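Local coordinates for protein intracellular growth locus, subunit C (Francisella tularensis subsp. tularensis, PDB 2QWU) that probably serves as an Hcp-like component of the Francisella pathogenicity-island type VI secretion apparatus, which supports growth inside host cells, at residues 36-41 with 68-73; 54-58 with 125-129; 115-119 with 149-153; 153-157 with 180-184. The protein carries 2 engineered substitutions. All coordinates share one frame; numbering follows the deposited sequence.

In the fold
No contact nests inside another here; loops are closed in crossing and serial order. Following the chain from the N terminus, interaction 1 closes the loop between strand 37-43 and strand 71-79. Interaction 2 starts inside that loop and ends beyond it, so the two cross, and they touch through Thr68 with Ala54 and Phe37 with Asn126. Interaction 3 opens after helix 97-114, before interaction 2 has closed, and joins the end of that helix to strand 147-150. Interaction 4 begins at Ala153, which both share, and fastens the following loop to strand 173-184. Interactions 2 and 3, with centres about 29 Å apart, lie on opposite sides of the chain's centre.

Interaction 1 of 4, residues 36-41 with 68-73; sequences MFIDSL and TAAASV. Engineered in segment 36-41: Met36 (natural residue Leu).
Phe37 and Ile38 run antiparallel to Ser72 and Ala71, Phe37 facing Ser72 as a non-hydrogen-bonded pair and Ile38 facing Ala71 as a hydrogen-bonded one. The pairing is not regular, because Ala70 and Ala71 both face Ile38 and form a classic beta bulge: Ile38 N donates to Ala71 O at 2.9 Å, whereas Ile38 O is reached by Ala70 N at 3.0 Å. Further along, Val73 N meets Met36 O from above the carbonyl plane, and a water prolongs the pairing by accepting from Met36 N and donating to Val73 O.

The Phe37 ring owes its place to a chi1 of 58°, with CG in the crowded position between backbone N and carbonyl carbon. That brings CD1 within 3.7 Å of Ala69 CB and CE1 near Thr68 OG1, whose hydroxyl is hydrogen-bonded to Ala54 O. On the other face of the sheet the methyl of Ala71 lies within contact of two branched chains, with Leu41 CD2 at 3.7 Å and Ile38 CG1 at 4.0 Å. Past the turn at Asp39, the methyl of Ala70 packs on Ser40 CA at 3.6 Å. Met36, an engineered residue deposited as selenomethionine, sets its CB beside Val73 CB, 4.0 Å away, and also touches Met140 and Leu143.

Within the antiparallel sheet, strand 37-43 has strand 71-79 and strand 120-122 as partners. Ile38 rests on Leu122 of the latter, while Leu41 and Ala71 both touch Val93 of strand 86-96.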
# COMPACT_ATOMS: atom_id res chain seq x y z
N MSE A 36 -1.82 0.12 7.55
CA MSE A 36 -1.18 -0.84 6.65
C MSE A 36 0.19 -0.34 6.30
O MSE A 36 0.40 0.84 6.10
CB MSE A 36 -2.01 -0.99 5.35
CG MSE A 36 -3.27 -1.78 5.52
SE MSE A 36 -4.12 -1.94 3.80
CE MSE A 36 -2.89 -2.84 3.07
N PHE A 37 1.18 -1.24 6.31
CA PHE A 37 2.48 -0.85 5.91
C PHE A 37 3.24 -2.08 5.40
O PHE A 37 2.83 -3.23 5.65
CB PHE A 37 3.20 -0.12 7.06
CG PHE A 37 3.34 -0.95 8.35
CD1 PHE A 37 4.39 -1.85 8.50
CD2 PHE A 37 2.43 -0.78 9.41
CE1 PHE A 37 4.55 -2.60 9.72
CE2 PHE A 37 2.58 -1.50 10.64
CZ PHE A 37 3.67 -2.42 10.77
N ILE A 38 4.30 -1.81 4.64
CA ILE A 38 5.06 -2.90 4.04
C ILE A 38 6.54 -2.82 4.38
O ILE A 38 7.11 -1.74 4.48
CB ILE A 38 4.86 -2.91 2.51
CG1 ILE A 38 5.15 -1.51 1.93
CG2 ILE A 38 3.42 -3.37 2.17
CD1 ILE A 38 5.06 -1.44 0.38
N ASP A 39 7.20 -3.97 4.52
CA ASP A 39 8.60 -3.96 4.97
C ASP A 39 9.64 -3.71 3.90
O ASP A 39 10.84 -3.54 4.22
CB ASP A 39 8.92 -5.25 5.80
CG ASP A 39 8.92 -6.50 4.97
OD1 ASP A 39 8.71 -6.41 3.74
OD2 ASP A 39 9.15 -7.62 5.55
N SER A 40 9.19 -3.61 2.66
CA SER A 40 10.08 -3.26 1.57
C SER A 40 9.26 -2.70 0.42
O SER A 40 8.06 -2.96 0.34
CB SER A 40 10.91 -4.46 1.10
OG SER A 40 10.13 -5.34 0.34
N LEU A 41 9.89 -1.91 -0.44
CA LEU A 41 9.22 -1.33 -1.56
C LEU A 41 10.26 -0.97 -2.63
O LEU A 41 11.25 -0.29 -2.36
CB LEU A 41 8.46 -0.03 -1.16
CG LEU A 41 7.88 0.80 -2.33
CD1 LEU A 41 6.77 0.07 -3.03
CD2 LEU A 41 7.41 2.16 -1.78
N THR A 68 10.64 -0.69 10.75
CA THR A 68 9.90 -1.89 10.38
C THR A 68 9.28 -1.76 9.02
O THR A 68 8.77 -2.74 8.47
CB THR A 68 8.74 -2.15 11.38
OG1 THR A 68 7.92 -0.98 11.49
CG2 THR A 68 9.28 -2.47 12.78
N ALA A 69 9.27 -0.54 8.48
CA ALA A 69 8.61 -0.36 7.20
C ALA A 69 9.36 0.55 6.23
O ALA A 69 10.01 1.48 6.68
CB ALA A 69 7.21 0.26 7.43
N ALA A 70 9.29 0.21 4.94
CA ALA A 70 9.84 1.05 3.88
C ALA A 70 8.72 2.03 3.41
O ALA A 70 9.01 3.10 2.85
CB ALA A 70 10.31 0.16 2.70
N ALA A 71 7.46 1.65 3.62
CA ALA A 71 6.35 2.51 3.17
C ALA A 71 5.08 2.15 3.89
O ALA A 71 4.93 1.01 4.35
CB ALA A 71 6.09 2.32 1.67
N SER A 72 4.18 3.13 4.03
CA SER A 72 2.87 2.84 4.56
C SER A 72 1.97 2.77 3.31
O SER A 72 2.34 3.30 2.23
CB SER A 72 2.35 3.99 5.44
OG SER A 72 2.27 5.17 4.63
N VAL A 73 0.87 2.04 3.43
CA VAL A 73 -0.13 2.03 2.34
C VAL A 73 -1.30 2.82 2.94
O VAL A 73 -1.92 2.37 3.91
CB VAL A 73 -0.59 0.63 1.96
CG1 VAL A 73 -1.63 0.73 0.86
CG2 VAL A 73 0.60 -0.17 1.46
O HOH W 1 -1.72 3.06 6.75

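Interaction 2 of 4, residues 54-58 with 125-129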
# COMPACT_ATOMS: atom_id res chain seq x y z
N ALA A 54 7.20 1.73 12.03
CA ALA A 54 5.75 1.54 11.91
C ALA A 54 5.27 0.61 13.00
O ALA A 54 5.97 -0.36 13.43
CB ALA A 54 5.39 0.99 10.54
N ILE A 55 4.06 0.91 13.45
CA ILE A 55 3.49 0.18 14.58
C ILE A 55 2.33 -0.74 14.16
O ILE A 55 1.32 -0.26 13.61
CB ILE A 55 2.97 1.22 15.62
CG1 ILE A 55 4.06 2.23 16.00
CG2 ILE A 55 2.35 0.46 16.83
CD1 ILE A 55 5.25 1.58 16.75
N ASP A 56 2.51 -2.05 14.34
CA ASP A 56 1.48 -3.02 13.99
C ASP A 56 0.30 -2.86 15.00
O ASP A 56 0.45 -2.33 16.10
CB ASP A 56 2.07 -4.46 14.05
CG ASP A 56 1.31 -5.46 13.15
OD1 ASP A 56 0.51 -5.03 12.29
OD2 ASP A 56 1.53 -6.70 13.28
N GLY A 57 -0.88 -3.30 14.59
CA GLY A 57 -2.02 -3.12 15.48
C GLY A 57 -1.78 -3.79 16.83
O GLY A 57 -1.31 -4.95 16.87
N GLY A 58 -2.08 -3.05 17.88
CA GLY A 58 -1.97 -3.55 19.24
C GLY A 58 -0.58 -3.54 19.80
O GLY A 58 -0.38 -3.83 21.00
N SER A 125 3.33 -7.22 3.92
CA SER A 125 2.49 -6.27 4.66
C SER A 125 2.26 -6.77 6.09
O SER A 125 2.44 -7.96 6.41
CB SER A 125 1.15 -6.05 3.91
OG SER A 125 0.46 -7.23 3.59
N ASN A 126 1.89 -5.85 6.96
CA ASN A 126 1.63 -6.19 8.37
C ASN A 126 0.38 -7.04 8.55
O ASN A 126 -0.57 -6.99 7.78
CB ASN A 126 1.54 -4.92 9.25
CG ASN A 126 0.38 -3.99 8.85
OD1 ASN A 126 0.21 -3.64 7.70
ND2 ASN A 126 -0.41 -3.59 9.84
N LYS A 127 0.40 -7.86 9.59
CA LYS A 127 -0.72 -8.78 9.81
C LYS A 127 -1.83 -8.18 10.65
O LYS A 127 -2.96 -8.63 10.56
CB LYS A 127 -0.20 -10.07 10.47
CG LYS A 127 0.79 -10.82 9.55
CD LYS A 127 1.36 -12.12 10.15
CE LYS A 127 2.44 -12.74 9.25
NZ LYS A 127 2.08 -12.69 7.81
N LYS A 128 -1.53 -7.18 11.47
CA LYS A 128 -2.58 -6.62 12.32
C LYS A 128 -2.95 -5.24 11.78
O LYS A 128 -2.44 -4.24 12.24
CB LYS A 128 -2.07 -6.56 13.76
CG LYS A 128 -1.83 -7.99 14.32
CD LYS A 128 -1.43 -7.94 15.81
CE LYS A 128 -1.44 -9.31 16.45
NZ LYS A 128 -0.30 -10.13 15.93
N GLN A 129 -3.85 -5.21 10.79
CA GLN A 129 -4.24 -3.98 10.11
C GLN A 129 -5.54 -3.33 10.65
O GLN A 129 -5.62 -2.12 10.73
CB GLN A 129 -4.45 -4.32 8.66
CG GLN A 129 -3.20 -4.90 8.00
CD GLN A 129 -3.44 -5.19 6.53
OE1 GLN A 129 -4.56 -5.02 6.03
NE2 GLN A 129 -2.41 -5.62 5.83
O HOH W 2 2.65 -8.04 11.16
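Asp56 reaches from its loop into the bend formed by Asn126, Lys127 and Lys128. CB starts the side chain off alongside 125-129, and CG, turned anti to the backbone N (chi1 -155°), comes to rest 3.6 Å from Lys128 CB. OD1 is then gripped twice. Asn126 ND2 donates to it at 3.0 Å, meeting it nearly head-on to the C-O bond and with OD1 almost in the amide plane, although carboxylate and amide are turned 68° against each other. Lys128 N arrives from the opposite face of the carboxylate, on the syn side, at 3.1 Å.

Neither segment is helix or strand. This is a loop-to-loop junction beside the antiparallel sheet, in which one carboxylate collects donors from a bend; the loop before strand 71-79 is thereby held to the loop that follows strand 120-122. Asn126 carries the tie inward, since its OD1 accepts from Phe37 N and its ND2 also bonds Arg35 O.

At the second carboxylate oxygen, OD2 accepts a hydrogen bond from a water, 2.7 Å away, that in turn accepts from Lys127 N, so successive backbone amides serve the same group. Lys128 NZ remains 4.7 Å from OD2, too far for contact, although its charge may help to stabilise the anion. Next to Asp56, Gly57 N donates to Lys128 O at 3.0 Å, in the carbonyl plane and on a lone pair.

Interaction 3 of 4, residues 115-119 with 149-153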
# COMPACT_ATOMS: atom_id res chain seq x y z
N ALA A 115 6.44 1.11 -21.09
CA ALA A 115 5.63 1.21 -19.90
C ALA A 115 5.39 -0.02 -19.01
O ALA A 115 5.42 0.10 -17.78
CB ALA A 115 4.29 1.88 -20.26
N THR A 116 5.16 -1.20 -19.57
CA THR A 116 4.84 -2.32 -18.68
C THR A 116 6.02 -2.87 -17.89
O THR A 116 5.87 -3.73 -17.02
CB THR A 116 4.20 -3.46 -19.45
OG1 THR A 116 5.11 -3.90 -20.45
CG2 THR A 116 2.91 -2.98 -20.08
N ASP A 117 7.21 -2.36 -18.20
CA ASP A 117 8.42 -2.77 -17.49
C ASP A 117 8.61 -1.98 -16.20
O ASP A 117 9.55 -2.28 -15.45
CB ASP A 117 9.67 -2.53 -18.34
CG ASP A 117 9.84 -3.56 -19.47
OD1 ASP A 117 9.37 -4.72 -19.30
OD2 ASP A 117 10.47 -3.19 -20.50
N MSE A 118 7.79 -0.96 -15.95
CA MSE A 118 7.97 -0.17 -14.73
C MSE A 118 7.23 -0.93 -13.59
O MSE A 118 6.01 -0.83 -13.45
CB MSE A 118 7.40 1.25 -14.92
CG MSE A 118 7.96 2.34 -13.93
SE MSE A 118 7.41 2.12 -12.12
CE MSE A 118 5.70 2.43 -12.37
N LYS A 119 7.99 -1.66 -12.78
CA LYS A 119 7.38 -2.45 -11.70
C LYS A 119 7.42 -1.81 -10.33
O LYS A 119 8.41 -1.15 -9.96
CB LYS A 119 8.06 -3.82 -11.57
CG LYS A 119 8.17 -4.62 -12.86
CD LYS A 119 6.87 -4.79 -13.58
CE LYS A 119 6.98 -5.89 -14.65
NZ LYS A 119 5.68 -6.04 -15.39
N TYR A 149 2.12 -2.83 -12.16
CA TYR A 149 2.81 -2.22 -13.31
C TYR A 149 1.77 -1.38 -14.04
O TYR A 149 0.58 -1.55 -13.84
CB TYR A 149 3.44 -3.32 -14.21
CG TYR A 149 2.46 -4.27 -14.85
CD1 TYR A 149 1.85 -3.93 -16.03
CD2 TYR A 149 2.18 -5.51 -14.28
CE1 TYR A 149 0.95 -4.82 -16.66
CE2 TYR A 149 1.30 -6.39 -14.87
CZ TYR A 149 0.69 -6.04 -16.06
OH TYR A 149 -0.17 -6.93 -16.67
N PRO A 150 2.21 -0.48 -14.92
CA PRO A 150 1.25 0.37 -15.64
C PRO A 150 0.42 -0.36 -16.67
O PRO A 150 0.94 -1.22 -17.37
CB PRO A 150 2.14 1.41 -16.34
CG PRO A 150 3.42 1.39 -15.54
CD PRO A 150 3.60 -0.06 -15.19
N ILE A 151 -0.84 0.02 -16.78
CA ILE A 151 -1.70 -0.57 -17.81
C ILE A 151 -1.10 -0.07 -19.13
O ILE A 151 -0.94 -0.83 -20.10
CB ILE A 151 -3.15 -0.06 -17.68
CG1 ILE A 151 -3.83 -0.72 -16.47
CG2 ILE A 151 -3.89 -0.39 -18.97
CD1 ILE A 151 -5.00 0.08 -15.92
N SER A 152 -0.74 1.21 -19.15
CA SER A 152 -0.14 1.85 -20.32
C SER A 152 0.39 3.21 -19.90
O SER A 152 0.04 3.70 -18.83
CB SER A 152 -1.19 2.04 -21.41
OG SER A 152 -2.07 3.09 -21.04
N ALA A 153 1.21 3.84 -20.73
CA ALA A 153 1.73 5.15 -20.38
C ALA A 153 0.61 6.15 -20.29
O ALA A 153 0.60 7.03 -19.42
CB ALA A 153 2.76 5.61 -21.40
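Tyr149, the first residue of 149-153, lies side by side with Lys119, both side chains pointing the same way. A chi1 of 64° tucks the tyrosine ring back over its own backbone, beside the lysine, whose NZ stands obliquely 3.7 Å from Tyr149 CD2. That ammonium is held in place from within its own segment: Lys119 NZ donates to Thr116 O at 2.8 Å, almost straight along the C=O axis. Tyr149 CA, for its part, directs its C-H toward Met118 O.

Pro150 follows and makes the tightest approach. Its CD lies 3.1 Å from Met118 O and 3.2 Å from Ala115 O, so two carbonyls converge on one ring carbon. Met118 O is buried by the contact and finds no hydrogen-bond partner; the C-H groups of Tyr149 and Pro150 are what it meets instead. The proline's CG touches Met118 CB at 4.0 Å, the two side chains crossing at about a right angle, while Pro150 O comes near Thr116 CG2. The chain turns at Ile151, whose amide bonds to Gly182 O, and is extended again at Ser152. At Ala153, Ala115 CB meets the backbone N at 3.7 Å and the methyl group at 4.2 Å.

Leu111 of helix 97-114 adds to the packing against both Pro150 and Ala153. The whole is a helix-to-strand junction: helix 97-114 runs out through a single 3-10 turn, closed by Met118 N bonding to Ala115 O, and that turn sits on the end of strand 147-150 before the chain enters strand 120-122, its antiparallel neighbour.

Interaction 4 of 4, residues 153-157 with 180-184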
# COMPACT_ATOMS: atom_id res chain seq x y z
N ALA A 153 1.21 3.84 -20.73
CA ALA A 153 1.73 5.15 -20.38
C ALA A 153 0.61 6.15 -20.29
O ALA A 153 0.60 7.03 -19.42
CB ALA A 153 2.76 5.61 -21.40
N LYS A 154 -0.36 6.04 -21.20
CA LYS A 154 -1.44 7.01 -21.17
C LYS A 154 -2.37 6.94 -19.95
O LYS A 154 -2.86 7.97 -19.47
CB LYS A 154 -2.25 6.92 -22.46
CG LYS A 154 -1.84 7.98 -23.45
CD LYS A 154 -2.02 7.49 -24.87
CE LYS A 154 -1.58 8.55 -25.89
NZ LYS A 154 -1.80 8.03 -27.26
N ALA A 155 -2.59 5.73 -19.45
CA ALA A 155 -3.48 5.54 -18.30
C ALA A 155 -2.79 5.87 -16.95
O ALA A 155 -3.44 6.20 -15.96
CB ALA A 155 -3.97 4.06 -18.26
N PHE A 156 -1.47 5.80 -16.95
CA PHE A 156 -0.66 6.01 -15.76
C PHE A 156 -0.47 7.43 -15.29
O PHE A 156 -0.37 8.38 -16.10
CB PHE A 156 0.71 5.37 -16.01
CG PHE A 156 1.61 5.43 -14.85
CD1 PHE A 156 1.58 4.42 -13.89
CD2 PHE A 156 2.55 6.46 -14.74
CE1 PHE A 156 2.50 4.43 -12.86
CE2 PHE A 156 3.48 6.47 -13.68
CZ PHE A 156 3.45 5.46 -12.76
N SER A 157 -0.49 7.61 -13.97
CA SER A 157 -0.28 8.92 -13.37
C SER A 157 0.47 8.75 -12.05
O SER A 157 0.23 7.79 -11.35
CB SER A 157 -1.62 9.60 -13.13
OG SER A 157 -1.44 10.89 -12.62
N ILE A 180 -0.37 6.90 -7.07
CA ILE A 180 -0.17 6.28 -8.38
C ILE A 180 -1.50 5.77 -8.89
O ILE A 180 -2.27 5.15 -8.14
CB ILE A 180 0.78 5.06 -8.28
CG1 ILE A 180 1.96 5.41 -7.37
CG2 ILE A 180 1.26 4.68 -9.71
CD1 ILE A 180 2.85 4.20 -7.05
N ASP A 181 -1.80 6.04 -10.17
CA ASP A 181 -3.07 5.60 -10.75
C ASP A 181 -2.75 4.88 -12.06
O ASP A 181 -1.66 5.01 -12.59
CB ASP A 181 -3.99 6.81 -11.08
CG ASP A 181 -4.40 7.62 -9.85
OD1 ASP A 181 -5.22 7.14 -9.01
OD2 ASP A 181 -3.89 8.77 -9.73
N GLY A 182 -3.71 4.10 -12.55
CA GLY A 182 -3.57 3.38 -13.81
C GLY A 182 -2.64 2.17 -13.78
O GLY A 182 -1.88 1.93 -14.74
N LEU A 183 -2.66 1.44 -12.68
CA LEU A 183 -1.81 0.27 -12.52
C LEU A 183 -2.66 -0.98 -12.68
O LEU A 183 -3.86 -0.92 -12.64
CB LEU A 183 -1.22 0.26 -11.10
CG LEU A 183 -0.21 1.35 -10.73
CD1 LEU A 183 0.11 1.31 -9.19
CD2 LEU A 183 1.06 1.12 -11.55
N THR A 184 -2.02 -2.11 -12.89
CA THR A 184 -2.76 -3.37 -12.91
C THR A 184 -1.74 -4.39 -12.35
O THR A 184 -0.70 -4.00 -11.87
CB THR A 184 -3.23 -3.74 -14.33
OG1 THR A 184 -3.99 -4.96 -14.24
CG2 THR A 184 -2.05 -3.96 -15.25
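Ser157 and Asp181 form an antiparallel hydrogen-bonded pair, Asp181 N donating to Ser157 O at 2.9 Å and Ser157 N returning a bond of 3.2 Å to Asp181 O. The setting is a turned corner in the antiparallel sheet. Strand 173-184 bends at Gly182, whose positive phi of 73° allows the change of direction. Strand 157-162 pairs with it before the corner, whereas the backbone of Gly182 and Thr184 bonds to Ile151 and Tyr149, next to and on strand 147-150. The loop in 153-157 therefore carries the chain from one partner position to the next. At the corner, backbone C-H groups supplement the hydrogen bonds: Gly182 CA points its hydrogen at Ala155 O, and Phe156 CA does the same toward Asp181 O at 3.5 Å. The latter oxygen also receives Ser157 N, which stands well above its carbonyl plane.

Among the side chains, Phe156 makes the apolar contacts with Ile180 and Leu183. With CG anti to the backbone N (chi1 -176°), the ring swings toward the strand, and its CE1 closes to 3.4 Å from Ile180 CG2, approached obliquely. Phe156 is also in contact with Leu111 and Val107 of helix 97-114 and with Pro150, so that it is packed between helix 97-114 and the sheet. Ser157 and Asp181 project from the opposite face, with Ser157 CB 4.2 Å from Asp181 OD2. Back at the aromatic ring, Leu183 runs alongside Phe156, and its CD2 meets the ring at the edge, in plane, 3.8 Å from Phe156 CE1.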